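PDB 1L6R: phosphoglycolate phosphatase from Thermoplasma acidophilum, which catalyses the magnesium-dependent hydrolysis of 2-phosphoglycolate to glycolate and phosphate and, less efficiently, releases phosphate from inorganic pyrophosphate. Local coordinates for residues V208-Y213 with I217-K222; P183-P188 with D199-V204; A54-L59 with G63-E68; L106-R109 with S114-F117. The protein carries 1 engineered substitution. All coordinates share one frame; numbering follows the deposited sequence.

Contact 1. Residues V208-Y213 with I217-K222; sequences VSDYSY and IGQIFK
A hydrogen-bonded contact joins Gln219 of helix 215-223 to Ser209 and Asp210, with Tyr211 alongside, in the loop that follows edge strand 207-208. The Gln219 side chain leaves the helix with CG anti to the backbone N (chi1 -171°) and stays extended beyond CG, which carries its amide across to the loop. There OE1 accepts two bonds. Asp210 N reaches Gln219 OE1 at 2.9 Å, in the carbonyl plane and on a lone pair. Ser209 OG donates to Gln219 OE1 at 2.7 Å, tilted 20° from that plane. The other end of the amide is used too: Gln219 NE2 donates to Asp210 OD2 at 2.9 Å, on the anti side of the carboxylate. Bonds at both ends fix the rotation of the amide. The Tyr211 ring lies beside it and turns its edge to it, with Tyr211 CD2 3.6 Å from Gln219 OE1. An alanine at Gln219 would probably leave Asp210 N and Ser209 OG without their shared acceptor and the loop less firmly tied to the helix. Deeper in, Ser209 CB approaches Ile220 CG1 at 4.3 Å, and Ile220 also packs on strands 172-175 and 190-193. Ser209 OG accepts from Tyr211 N at 3.0 Å. This is an ST turn, here at the end of the last parallel strand of the HAD core sheet.

Contact 2. Residues P183-P188 with D199-V204; sequences PMFQLP and DNIKAV
Phe185 of helix 182-185 packs against Ile201 and Val204 of helix 199-204. Its CB already meets the second helix, 4.0 Å from Ile201 CD1. At the next atom the same methyl comes closer, with Phe185 CG 3.7 Å from Ile201 CD1. This methyl sits over one ring face, displaced toward the rim, in a CH-pi contact 4.1 Å from the Phe185 ring centroid. Farther along the ring the second branch of Ile201 takes over. Phe185 CE2 lies 3.7 Å from Ile201 CG2, and CZ at the tip still touches that methyl. Ile201 thus lays both its branches on one face. CG1 is anti to the carbonyl carbon (chi1 -75°), which leaves CG2 anti to the backbone N and lets CD1 and CG2 reach different parts of the ring. Val204 comes from another direction: its CG2 stands at the ring edge, 4.1 Å from Phe185 CD2. Phe185 also packs on Val174 of the core sheet, close to the metal ligand Asp181. Nearby, Asn200 bonds to Glu132 of the second subunit. Between the two helices the contact is wholly apolar, so it rests on shape and burial, with no directional polar bond to set the angle of the ring.

Contact 3. Residues A54-L59 with G63-E68; sequences ALKIFL and GPVFGE
Lys56 of helix 49-60 reaches over Val65 to the backbone of Gly63, just before strand 65-67. Ahead of it in the helix, Leu55 turns toward the same strand but packs on Leu43 of the neighbouring strand 40-44. Lys56 does the work across the contact. Its CB lies 3.9 Å from Val65 CG1, and its CD is 4.1 Å from the same methyl, so the aliphatic part of the lysine runs obliquely across the valine. The chain is extended as far as CE and then bends at its last torsion (chi4 59°), which brings the ammonium group to the carbonyl. Lys56 NZ donates to Gly63 O at 2.8 Å, from above the carbonyl plane, 45° out of it. NZ also bonds to Ile61 O and Asn76 OD1, so the buried ammonium group has three acceptors that are likely to share its charge. Farther along, Leu59 turns its side chain onto Ile23, and its backbone O accepts from Arg32. On the strand, Val65 also packs on Phe74 and Leu43. The contact lies in the second half of a beta-alpha-beta unit, strand 40-44, helix 49-60 and strand 65-67, as found in the Rossmann-like core of HAD hydrolases.

Contact 4. Residues L106-R109 with S114-F117; sequences LTNR and STGF
Asn108 points its amide at the backbone of Gly116 and grips it with both ends. Its ND2 donates to Gly116 O at 2.8 Å, nearly straight at 170°, and that oxygen lies in the amide plane of Asn108. Seen from the acceptor, the donor is tilted from the carbonyl plane. The return bond runs from Gly116 N to Asn108 OD1, also 2.8 Å, and is more bent at 147°. Asn108 CG lies anti to the carbonyl carbon of its own residue (chi1 -78°), and the amide is turned so that each end faces its mate on the glycine. The pair joins a 3-10 turn at 106-109 to strand 115-117, an edge strand of the small three-stranded antiparallel sheet. In the same strand, the Phe117 ring meets that of Trp145 on strand 144-149. Thr115 and Asn108 cross at about a right angle, with Thr115 CG2 3.7 Å from Asn108 ND2. The hydroxyl of Thr115 is engaged elsewhere, with Thr89 and Asn90 of helix 87-96. Gly116 has no side chain on the side that faces the turn, and Asn108 OD1 comes within 3.4 Å of Gly116 CA. A leucine at Asn108 would probably leave both Gly116 N and Gly116 O without their mates and free the turn from the strand. Asn108 OD1 also accepts from Arg111 and its ND2 bonds to Ser104, so each end of the amide has a second partner.

Overall arrangement
Contacts 2, 3 and 4 are largely buried, whereas contact 1 is only partly buried. Contacts 1, 2 and 3 lie around the large mixed sheet: contact 1 joins a loop to a helix, contact 2 two helices, contact 3 a helix to a strand. Contact 4 ties a 3-10 turn to the small antiparallel sheet. Their chemistry differs accordingly. Contact 2 is apolar, contact 3 mixes an aliphatic stem with a buried ammonium group, and contacts 1 and 4 each depend on one side-chain amide. The amide of Gln219 binds backbone and side chains; that of Asn108 binds one glycine backbone across its contact. Contacts 1 and 2 touch through Val208 and Lys202. Contacts 3 and 4 meet where Glu68 probably bonds to Ser114.

Contact 1. Residues V208-Y213 with I217-K222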
loop_
_atom_site.group_PDB
_atom_site.type_symbol
_atom_site.label_atom_id
_atom_site.label_comp_id
_atom_site.label_asym_id
_atom_site.label_seq_id
_atom_site.Cartn_x
_atom_site.Cartn_y
_atom_site.Cartn_z
ATOM N N VAL A 208 -6.636 -11.247 -17.507
ATOM C CA VAL A 208 -6.231 -10.168 -18.399
ATOM C C VAL A 208 -7.177 -10.233 -19.595
ATOM O O VAL A 208 -7.217 -11.225 -20.332
ATOM C CB VAL A 208 -4.774 -10.325 -18.888
ATOM C CG1 VAL A 208 -4.421 -9.175 -19.829
ATOM C CG2 VAL A 208 -3.818 -10.328 -17.695
ATOM N N SER A 209 -7.965 -9.180 -19.770
ATOM C CA SER A 209 -8.925 -9.131 -20.866
ATOM C C SER A 209 -8.288 -8.993 -22.249
ATOM O O SER A 209 -7.151 -8.534 -22.395
ATOM C CB SER A 209 -9.896 -7.965 -20.635
ATOM O OG SER A 209 -10.837 -7.858 -21.694
ATOM N N ASP A 210 -9.032 -9.414 -23.268
ATOM C CA ASP A 210 -8.595 -9.291 -24.656
ATOM C C ASP A 210 -9.021 -7.919 -25.179
ATOM O O ASP A 210 -8.674 -7.539 -26.298
ATOM C CB ASP A 210 -9.264 -10.360 -25.536
ATOM C CG ASP A 210 -8.922 -11.773 -25.109
ATOM O OD1 ASP A 210 -7.723 -12.126 -25.137
ATOM O OD2 ASP A 210 -9.849 -12.529 -24.745
ATOM N N TYR A 211 -9.748 -7.170 -24.349
ATOM C CA TYR A 211 -10.283 -5.866 -24.735
ATOM C C TYR A 211 -9.790 -4.717 -23.869
ATOM O O TYR A 211 -9.231 -4.929 -22.801
ATOM C CB TYR A 211 -11.812 -5.898 -24.635
ATOM C CG TYR A 211 -12.473 -6.982 -25.459
ATOM C CD1 TYR A 211 -12.758 -6.773 -26.809
ATOM C CD2 TYR A 211 -12.788 -8.217 -24.899
ATOM C CE1 TYR A 211 -13.337 -7.775 -27.581
ATOM C CE2 TYR A 211 -13.370 -9.234 -25.669
ATOM C CZ TYR A 211 -13.637 -8.998 -27.004
ATOM O OH TYR A 211 -14.221 -9.981 -27.777
ATOM N N SER A 212 -10.032 -3.500 -24.343
ATOM C CA SER A 212 -9.679 -2.280 -23.624
ATOM C C SER A 212 -10.750 -1.236 -23.934
ATOM O O SER A 212 -11.717 -1.504 -24.656
ATOM C CB SER A 212 -8.332 -1.728 -24.098
ATOM O OG SER A 212 -7.300 -2.682 -23.976
ATOM N N TYR A 213 -10.550 -0.042 -23.383
ATOM C CA TYR A 213 -11.427 1.102 -23.603
ATOM C C TYR A 213 -12.884 0.904 -23.205
ATOM O O TYR A 213 -13.803 1.437 -23.837
ATOM C CB TYR A 213 -11.298 1.559 -25.064
ATOM C CG TYR A 213 -9.927 2.138 -25.379
ATOM C CD1 TYR A 213 -9.443 3.255 -24.696
ATOM C CD2 TYR A 213 -9.118 1.573 -26.372
ATOM C CE1 TYR A 213 -8.189 3.800 -24.990
ATOM C CE2 TYR A 213 -7.860 2.111 -26.674
ATOM C CZ TYR A 213 -7.404 3.224 -25.978
ATOM O OH TYR A 213 -6.161 3.757 -26.266
ATOM N N ILE A 217 -14.762 -4.533 -19.415
ATOM C CA ILE A 217 -15.683 -4.706 -18.299
ATOM C C ILE A 217 -16.610 -5.904 -18.484
ATOM O O ILE A 217 -16.719 -6.757 -17.593
ATOM C CB ILE A 217 -16.500 -3.414 -18.055
ATOM C CG1 ILE A 217 -15.541 -2.231 -17.822
ATOM C CG2 ILE A 217 -17.432 -3.607 -16.875
ATOM C CD1 ILE A 217 -14.550 -2.426 -16.676
ATOM N N GLY A 218 -17.246 -5.978 -19.649
ATOM C CA GLY A 218 -18.141 -7.084 -19.928
ATOM C C GLY A 218 -17.430 -8.425 -19.919
ATOM O O GLY A 218 -17.928 -9.394 -19.339
ATOM N N GLN A 219 -16.260 -8.505 -20.547
ATOM C CA GLN A 219 -15.552 -9.785 -20.570
ATOM C C GLN A 219 -15.080 -10.201 -19.181
ATOM O O GLN A 219 -15.108 -11.381 -18.837
ATOM C CB GLN A 219 -14.364 -9.748 -21.526
ATOM C CG GLN A 219 -13.754 -11.141 -21.710
ATOM C CD GLN A 219 -12.485 -11.141 -22.521
ATOM O OE1 GLN A 219 -11.589 -10.334 -22.288
ATOM N NE2 GLN A 219 -12.385 -12.068 -23.468
ATOM N N ILE A 220 -14.632 -9.229 -18.388
ATOM C CA ILE A 220 -14.180 -9.502 -17.030
ATOM C C ILE A 220 -15.342 -10.026 -16.191
ATOM O O ILE A 220 -15.206 -11.036 -15.510
ATOM C CB ILE A 220 -13.590 -8.224 -16.372
ATOM C CG1 ILE A 220 -12.240 -7.893 -17.009
ATOM C CG2 ILE A 220 -13.449 -8.413 -14.871
ATOM C CD1 ILE A 220 -11.736 -6.503 -16.643
ATOM N N PHE A 221 -16.481 -9.341 -16.246
ATOM C CA PHE A 221 -17.643 -9.768 -15.473
ATOM C C PHE A 221 -18.091 -11.170 -15.893
ATOM O O PHE A 221 -18.414 -12.002 -15.041
ATOM C CB PHE A 221 -18.800 -8.768 -15.639
ATOM C CG PHE A 221 -18.609 -7.465 -14.885
ATOM C CD1 PHE A 221 -17.616 -7.325 -13.914
ATOM C CD2 PHE A 221 -19.460 -6.388 -15.126
ATOM C CE1 PHE A 221 -17.473 -6.129 -13.190
ATOM C CE2 PHE A 221 -19.331 -5.184 -14.406
ATOM C CZ PHE A 221 -18.339 -5.057 -13.441
ATOM N N LYS A 222 -18.100 -11.433 -17.195
ATOM C CA LYS A 222 -18.498 -12.755 -17.688
ATOM C C LYS A 222 -17.536 -13.810 -17.171
ATOM O O LYS A 222 -17.952 -14.883 -16.734
ATOM C CB LYS A 222 -18.504 -12.788 -19.213
ATOM C CG LYS A 222 -19.640 -12.011 -19.847
ATOM C CD LYS A 222 -19.553 -12.064 -21.362
ATOM C CE LYS A 222 -20.698 -11.300 -22.003
ATOM N NZ LYS A 222 -20.724 -9.880 -21.558
#

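Contact 2. Residues P183-P188 with D199-V204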
loop_
_atom_site.group_PDB
_atom_site.type_symbol
_atom_site.label_atom_id
_atom_site.label_comp_id
_atom_site.label_asym_id
_atom_site.label_seq_id
_atom_site.Cartn_x
_atom_site.Cartn_y
_atom_site.Cartn_z
ATOM N N PRO A 183 -1.555 0.372 -6.028
ATOM C CA PRO A 183 -1.890 0.284 -4.602
ATOM C C PRO A 183 -3.044 -0.674 -4.318
ATOM O O PRO A 183 -3.026 -1.378 -3.303
ATOM C CB PRO A 183 -2.217 1.725 -4.232
ATOM C CG PRO A 183 -1.241 2.491 -5.073
ATOM C CD PRO A 183 -1.349 1.777 -6.427
ATOM N N MET A 184 -4.051 -0.718 -5.187
ATOM C CA MET A 184 -5.129 -1.659 -4.927
ATOM C C MET A 184 -4.812 -3.044 -5.494
ATOM O O MET A 184 -5.272 -4.046 -4.953
ATOM C CB MET A 184 -6.487 -1.138 -5.428
ATOM C CG MET A 184 -6.655 -0.945 -6.914
ATOM S SD MET A 184 -8.338 -0.331 -7.207
ATOM C CE MET A 184 -8.317 -0.210 -8.988
ATOM N N PHE A 185 -4.002 -3.114 -6.553
ATOM C CA PHE A 185 -3.649 -4.419 -7.115
ATOM C C PHE A 185 -2.699 -5.210 -6.221
ATOM O O PHE A 185 -2.566 -6.426 -6.370
ATOM C CB PHE A 185 -3.050 -4.284 -8.523
ATOM C CG PHE A 185 -4.086 -4.251 -9.611
ATOM C CD1 PHE A 185 -4.974 -3.178 -9.720
ATOM C CD2 PHE A 185 -4.220 -5.321 -10.494
ATOM C CE1 PHE A 185 -5.973 -3.178 -10.678
ATOM C CE2 PHE A 185 -5.215 -5.325 -11.454
ATOM C CZ PHE A 185 -6.097 -4.258 -11.551
ATOM N N GLN A 186 -2.041 -4.534 -5.292
ATOM C CA GLN A 186 -1.144 -5.245 -4.397
ATOM C C GLN A 186 -1.869 -5.770 -3.152
ATOM O O GLN A 186 -1.276 -6.489 -2.347
ATOM C CB GLN A 186 0.071 -4.370 -4.050
ATOM C CG GLN A 186 -0.209 -3.079 -3.316
ATOM C CD GLN A 186 -0.369 -3.277 -1.829
ATOM O OE1 GLN A 186 0.449 -3.946 -1.192
ATOM N NE2 GLN A 186 -1.415 -2.684 -1.257
ATOM N N LEU A 187 -3.154 -5.434 -3.006
ATOM C CA LEU A 187 -3.951 -5.940 -1.884
ATOM C C LEU A 187 -4.307 -7.396 -2.220
ATOM O O LEU A 187 -4.204 -7.809 -3.374
ATOM C CB LEU A 187 -5.239 -5.121 -1.711
ATOM C CG LEU A 187 -5.077 -3.671 -1.251
ATOM C CD1 LEU A 187 -6.433 -2.977 -1.283
ATOM C CD2 LEU A 187 -4.497 -3.630 0.159
ATOM N N PRO A 188 -4.736 -8.191 -1.221
ATOM C CA PRO A 188 -5.099 -9.605 -1.430
ATOM C C PRO A 188 -6.443 -9.825 -2.135
ATOM O O PRO A 188 -7.104 -10.841 -1.923
ATOM C CB PRO A 188 -5.129 -10.182 -0.005
ATOM C CG PRO A 188 -4.427 -9.165 0.845
ATOM C CD PRO A 188 -4.803 -7.850 0.208
ATOM N N ASP A 199 2.460 -3.871 -18.080
ATOM C CA ASP A 199 2.962 -5.211 -17.851
ATOM C C ASP A 199 2.899 -5.624 -16.387
ATOM O O ASP A 199 2.525 -6.750 -16.088
ATOM C CB ASP A 199 4.418 -5.333 -18.323
ATOM C CG ASP A 199 4.546 -5.427 -19.833
ATOM O OD1 ASP A 199 3.527 -5.606 -20.532
ATOM O OD2 ASP A 199 5.695 -5.336 -20.323
ATOM N N ASN A 200 3.269 -4.731 -15.471
ATOM C CA ASN A 200 3.267 -5.101 -14.058
ATOM C C ASN A 200 1.861 -5.362 -13.525
ATOM O O ASN A 200 1.668 -6.220 -12.659
ATOM C CB ASN A 200 3.974 -4.031 -13.215
ATOM C CG ASN A 200 5.489 -4.148 -13.278
ATOM O OD1 ASN A 200 6.037 -4.955 -14.029
ATOM N ND2 ASN A 200 6.173 -3.330 -12.490
ATOM N N ILE A 201 0.881 -4.629 -14.047
ATOM C CA ILE A 201 -0.501 -4.827 -13.631
ATOM C C ILE A 201 -0.980 -6.166 -14.193
ATOM O O ILE A 201 -1.616 -6.940 -13.494
ATOM C CB ILE A 201 -1.402 -3.659 -14.107
ATOM C CG1 ILE A 201 -1.146 -2.417 -13.232
ATOM C CG2 ILE A 201 -2.880 -4.058 -14.042
ATOM C CD1 ILE A 201 -1.562 -2.565 -11.764
ATOM N N LYS A 202 -0.659 -6.457 -15.449
ATOM C CA LYS A 202 -1.062 -7.736 -16.020
ATOM C C LYS A 202 -0.458 -8.903 -15.244
ATOM O O LYS A 202 -1.124 -9.906 -14.980
ATOM C CB LYS A 202 -0.599 -7.854 -17.473
ATOM C CG LYS A 202 -1.356 -6.974 -18.451
ATOM C CD LYS A 202 -0.892 -7.230 -19.880
ATOM C CE LYS A 202 -1.702 -6.421 -20.871
ATOM N NZ LYS A 202 -1.280 -6.721 -22.272
ATOM N N ALA A 203 0.811 -8.769 -14.874
ATOM C CA ALA A 203 1.516 -9.842 -14.184
ATOM C C ALA A 203 0.924 -10.269 -12.847
ATOM O O ALA A 203 1.149 -11.400 -12.403
ATOM C CB ALA A 203 2.993 -9.467 -14.022
ATOM N N VAL A 204 0.166 -9.390 -12.198
ATOM C CA VAL A 204 -0.450 -9.761 -10.922
ATOM C C VAL A 204 -1.958 -9.954 -11.037
ATOM O O VAL A 204 -2.629 -10.242 -10.044
ATOM C CB VAL A 204 -0.170 -8.711 -9.816
ATOM C CG1 VAL A 204 1.334 -8.649 -9.529
ATOM C CG2 VAL A 204 -0.697 -7.342 -10.237
#

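Contact 3. Residues A54-L59 with G63-E68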
loop_
_atom_site.group_PDB
_atom_site.type_symbol
_atom_site.label_atom_id
_atom_site.label_comp_id
_atom_site.label_asym_id
_atom_site.label_seq_id
_atom_site.Cartn_x
_atom_site.Cartn_y
_atom_site.Cartn_z
ATOM N N ALA A 54 -22.067 12.638 -10.194
ATOM C CA ALA A 54 -22.843 12.654 -11.435
ATOM C C ALA A 54 -22.811 11.262 -12.057
ATOM O O ALA A 54 -23.824 10.763 -12.530
ATOM C CB ALA A 54 -22.257 13.676 -12.410
ATOM N N LEU A 55 -21.647 10.626 -12.061
ATOM C CA LEU A 55 -21.564 9.294 -12.635
ATOM C C LEU A 55 -22.411 8.315 -11.828
ATOM O O LEU A 55 -23.096 7.461 -12.394
ATOM C CB LEU A 55 -20.108 8.832 -12.709
ATOM C CG LEU A 55 -19.221 9.649 -13.649
ATOM C CD1 LEU A 55 -17.836 9.008 -13.673
ATOM C CD2 LEU A 55 -19.816 9.707 -15.057
ATOM N N LYS A 56 -22.390 8.443 -10.509
ATOM C CA LYS A 56 -23.183 7.545 -9.676
ATOM C C LYS A 56 -24.671 7.647 -9.989
ATOM O O LYS A 56 -25.339 6.628 -10.217
ATOM C CB LYS A 56 -22.968 7.840 -8.190
ATOM C CG LYS A 56 -23.835 6.982 -7.266
ATOM C CD LYS A 56 -23.437 7.188 -5.817
ATOM C CE LYS A 56 -24.373 6.458 -4.852
ATOM N NZ LYS A 56 -24.432 4.994 -5.083
ATOM N N ILE A 57 -25.200 8.863 -10.036
ATOM C CA ILE A 57 -26.629 8.994 -10.290
ATOM C C ILE A 57 -27.065 8.775 -11.737
ATOM O O ILE A 57 -28.175 8.293 -11.968
ATOM C CB ILE A 57 -27.197 10.349 -9.759
ATOM C CG1 ILE A 57 -26.659 11.528 -10.561
ATOM C CG2 ILE A 57 -26.863 10.501 -8.279
ATOM C CD1 ILE A 57 -27.271 12.866 -10.142
ATOM N N PHE A 58 -26.209 9.084 -12.709
ATOM C CA PHE A 58 -26.588 8.898 -14.106
ATOM C C PHE A 58 -26.227 7.523 -14.656
ATOM O O PHE A 58 -26.986 6.946 -15.438
ATOM C CB PHE A 58 -25.988 10.013 -14.971
ATOM C CG PHE A 58 -26.730 11.322 -14.857
ATOM C CD1 PHE A 58 -28.021 11.443 -15.359
ATOM C CD2 PHE A 58 -26.153 12.416 -14.226
ATOM C CE1 PHE A 58 -28.734 12.633 -15.234
ATOM C CE2 PHE A 58 -26.856 13.615 -14.094
ATOM C CZ PHE A 58 -28.150 13.720 -14.600
ATOM N N LEU A 59 -25.082 6.978 -14.257
ATOM C CA LEU A 59 -24.733 5.653 -14.752
ATOM C C LEU A 59 -25.527 4.601 -13.986
ATOM O O LEU A 59 -25.838 3.537 -14.524
ATOM C CB LEU A 59 -23.226 5.372 -14.608
ATOM C CG LEU A 59 -22.266 6.365 -15.272
ATOM C CD1 LEU A 59 -20.880 5.742 -15.330
ATOM C CD2 LEU A 59 -22.734 6.724 -16.672
ATOM N N GLY A 63 -22.977 1.376 -5.333
ATOM C CA GLY A 63 -22.113 1.458 -4.169
ATOM C C GLY A 63 -21.559 2.856 -4.003
ATOM O O GLY A 63 -21.900 3.761 -4.768
ATOM N N PRO A 64 -20.703 3.074 -3.001
ATOM C CA PRO A 64 -20.124 4.403 -2.789
ATOM C C PRO A 64 -19.196 4.729 -3.952
ATOM O O PRO A 64 -18.722 3.829 -4.650
ATOM C CB PRO A 64 -19.328 4.237 -1.483
ATOM C CG PRO A 64 -19.976 3.053 -0.805
ATOM C CD PRO A 64 -20.252 2.130 -1.964
ATOM N N VAL A 65 -18.954 6.013 -4.180
ATOM C CA VAL A 65 -18.019 6.402 -5.223
ATOM C C VAL A 65 -16.997 7.322 -4.573
ATOM O O VAL A 65 -17.305 8.056 -3.616
ATOM C CB VAL A 65 -18.705 7.098 -6.440
ATOM C CG1 VAL A 65 -19.667 6.118 -7.094
ATOM C CG2 VAL A 65 -19.414 8.382 -6.027
ATOM N N PHE A 66 -15.764 7.240 -5.060
ATOM C CA PHE A 66 -14.677 8.049 -4.533
ATOM C C PHE A 66 -14.090 8.998 -5.563
ATOM O O PHE A 66 -13.916 8.646 -6.728
ATOM C CB PHE A 66 -13.516 7.168 -4.045
ATOM C CG PHE A 66 -13.856 6.260 -2.906
ATOM C CD1 PHE A 66 -14.544 5.069 -3.122
ATOM C CD2 PHE A 66 -13.443 6.577 -1.610
ATOM C CE1 PHE A 66 -14.811 4.207 -2.052
ATOM C CE2 PHE A 66 -13.708 5.718 -0.540
ATOM C CZ PHE A 66 -14.390 4.534 -0.769
ATOM N N GLY A 67 -13.777 10.207 -5.109
ATOM C CA GLY A 67 -13.117 11.182 -5.957
ATOM C C GLY A 67 -11.742 11.416 -5.346
ATOM O O GLY A 67 -11.387 10.804 -4.327
ATOM N N GLU A 68 -10.956 12.286 -5.971
ATOM C CA GLU A 68 -9.633 12.641 -5.474
ATOM C C GLU A 68 -8.798 11.438 -5.060
ATOM O O GLU A 68 -8.143 11.434 -4.015
ATOM C CB GLU A 68 -9.760 13.649 -4.320
ATOM C CG GLU A 68 -10.503 14.905 -4.760
ATOM C CD GLU A 68 -10.531 15.997 -3.708
ATOM O OE1 GLU A 68 -9.446 16.401 -3.251
ATOM O OE2 GLU A 68 -11.633 16.476 -3.357
#

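Contact 4. Residues L106-R109 with S114-F117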
loop_
_atom_site.group_PDB
_atom_site.type_symbol
_atom_site.label_atom_id
_atom_site.label_comp_id
_atom_site.label_asym_id
_atom_site.label_seq_id
_atom_site.Cartn_x
_atom_site.Cartn_y
_atom_site.Cartn_z
ATOM N N LEU A 106 -9.067 24.298 -13.168
ATOM C CA LEU A 106 -10.417 24.707 -12.823
ATOM C C LEU A 106 -11.116 23.815 -11.807
ATOM O O LEU A 106 -11.732 24.329 -10.870
ATOM C CB LEU A 106 -11.276 24.828 -14.085
ATOM C CG LEU A 106 -12.710 25.323 -13.859
ATOM C CD1 LEU A 106 -13.186 26.103 -15.071
ATOM C CD2 LEU A 106 -13.629 24.137 -13.582
ATOM N N THR A 107 -11.018 22.497 -11.951
ATOM C CA THR A 107 -11.731 21.626 -11.019
ATOM C C THR A 107 -11.292 21.727 -9.567
ATOM O O THR A 107 -11.967 21.198 -8.687
ATOM C CB THR A 107 -11.685 20.143 -11.455
ATOM O OG1 THR A 107 -10.326 19.740 -11.665
ATOM C CG2 THR A 107 -12.508 19.933 -12.733
ATOM N N ASN A 108 -10.183 22.410 -9.293
ATOM C CA ASN A 108 -9.772 22.555 -7.901
ATOM C C ASN A 108 -10.815 23.312 -7.084
ATOM O O ASN A 108 -10.840 23.190 -5.863
ATOM C CB ASN A 108 -8.418 23.258 -7.796
ATOM C CG ASN A 108 -7.265 22.327 -8.107
ATOM O OD1 ASN A 108 -7.420 21.102 -8.113
ATOM N ND2 ASN A 108 -6.099 22.901 -8.356
ATOM N N ARG A 109 -11.690 24.062 -7.753
ATOM C CA ARG A 109 -12.734 24.806 -7.039
ATOM C C ARG A 109 -13.701 23.840 -6.345
ATOM O O ARG A 109 -14.465 24.228 -5.453
ATOM C CB ARG A 109 -13.499 25.722 -7.998
ATOM C CG ARG A 109 -14.309 25.002 -9.069
ATOM C CD ARG A 109 -15.040 26.005 -9.962
ATOM N NE ARG A 109 -16.052 26.706 -9.177
ATOM C CZ ARG A 109 -16.766 27.751 -9.583
ATOM N NH1 ARG A 109 -16.605 28.263 -10.795
ATOM N NH2 ARG A 109 -17.645 28.291 -8.754
ATOM N N SER A 114 -7.311 17.206 -1.636
ATOM C CA SER A 114 -6.060 17.131 -2.390
ATOM C C SER A 114 -6.078 18.293 -3.364
ATOM O O SER A 114 -7.027 19.076 -3.376
ATOM C CB SER A 114 -6.002 15.819 -3.172
ATOM O OG SER A 114 -7.020 15.796 -4.154
ATOM N N THR A 115 -5.043 18.387 -4.200
ATOM C CA THR A 115 -4.955 19.469 -5.167
ATOM C C THR A 115 -4.532 18.961 -6.541
ATOM O O THR A 115 -3.524 18.267 -6.669
ATOM C CB THR A 115 -3.930 20.511 -4.686
ATOM O OG1 THR A 115 -4.284 20.935 -3.366
ATOM C CG2 THR A 115 -3.888 21.717 -5.603
ATOM N N GLY A 116 -5.308 19.305 -7.563
ATOM C CA GLY A 116 -4.948 18.910 -8.918
ATOM C C GLY A 116 -4.065 19.999 -9.519
ATOM O O GLY A 116 -4.054 21.142 -9.059
ATOM N N PHE A 117 -3.306 19.664 -10.556
ATOM C CA PHE A 117 -2.457 20.676 -11.170
ATOM C C PHE A 117 -1.965 20.270 -12.543
ATOM O O PHE A 117 -2.059 19.100 -12.928
ATOM C CB PHE A 117 -1.237 21.003 -10.261
ATOM C CG PHE A 117 -0.244 19.865 -10.087
ATOM C CD1 PHE A 117 -0.413 18.909 -9.088
ATOM C CD2 PHE A 117 0.896 19.794 -10.896
ATOM C CE1 PHE A 117 0.538 17.900 -8.883
ATOM C CE2 PHE A 117 1.855 18.794 -10.705
ATOM C CZ PHE A 117 1.684 17.845 -9.701
#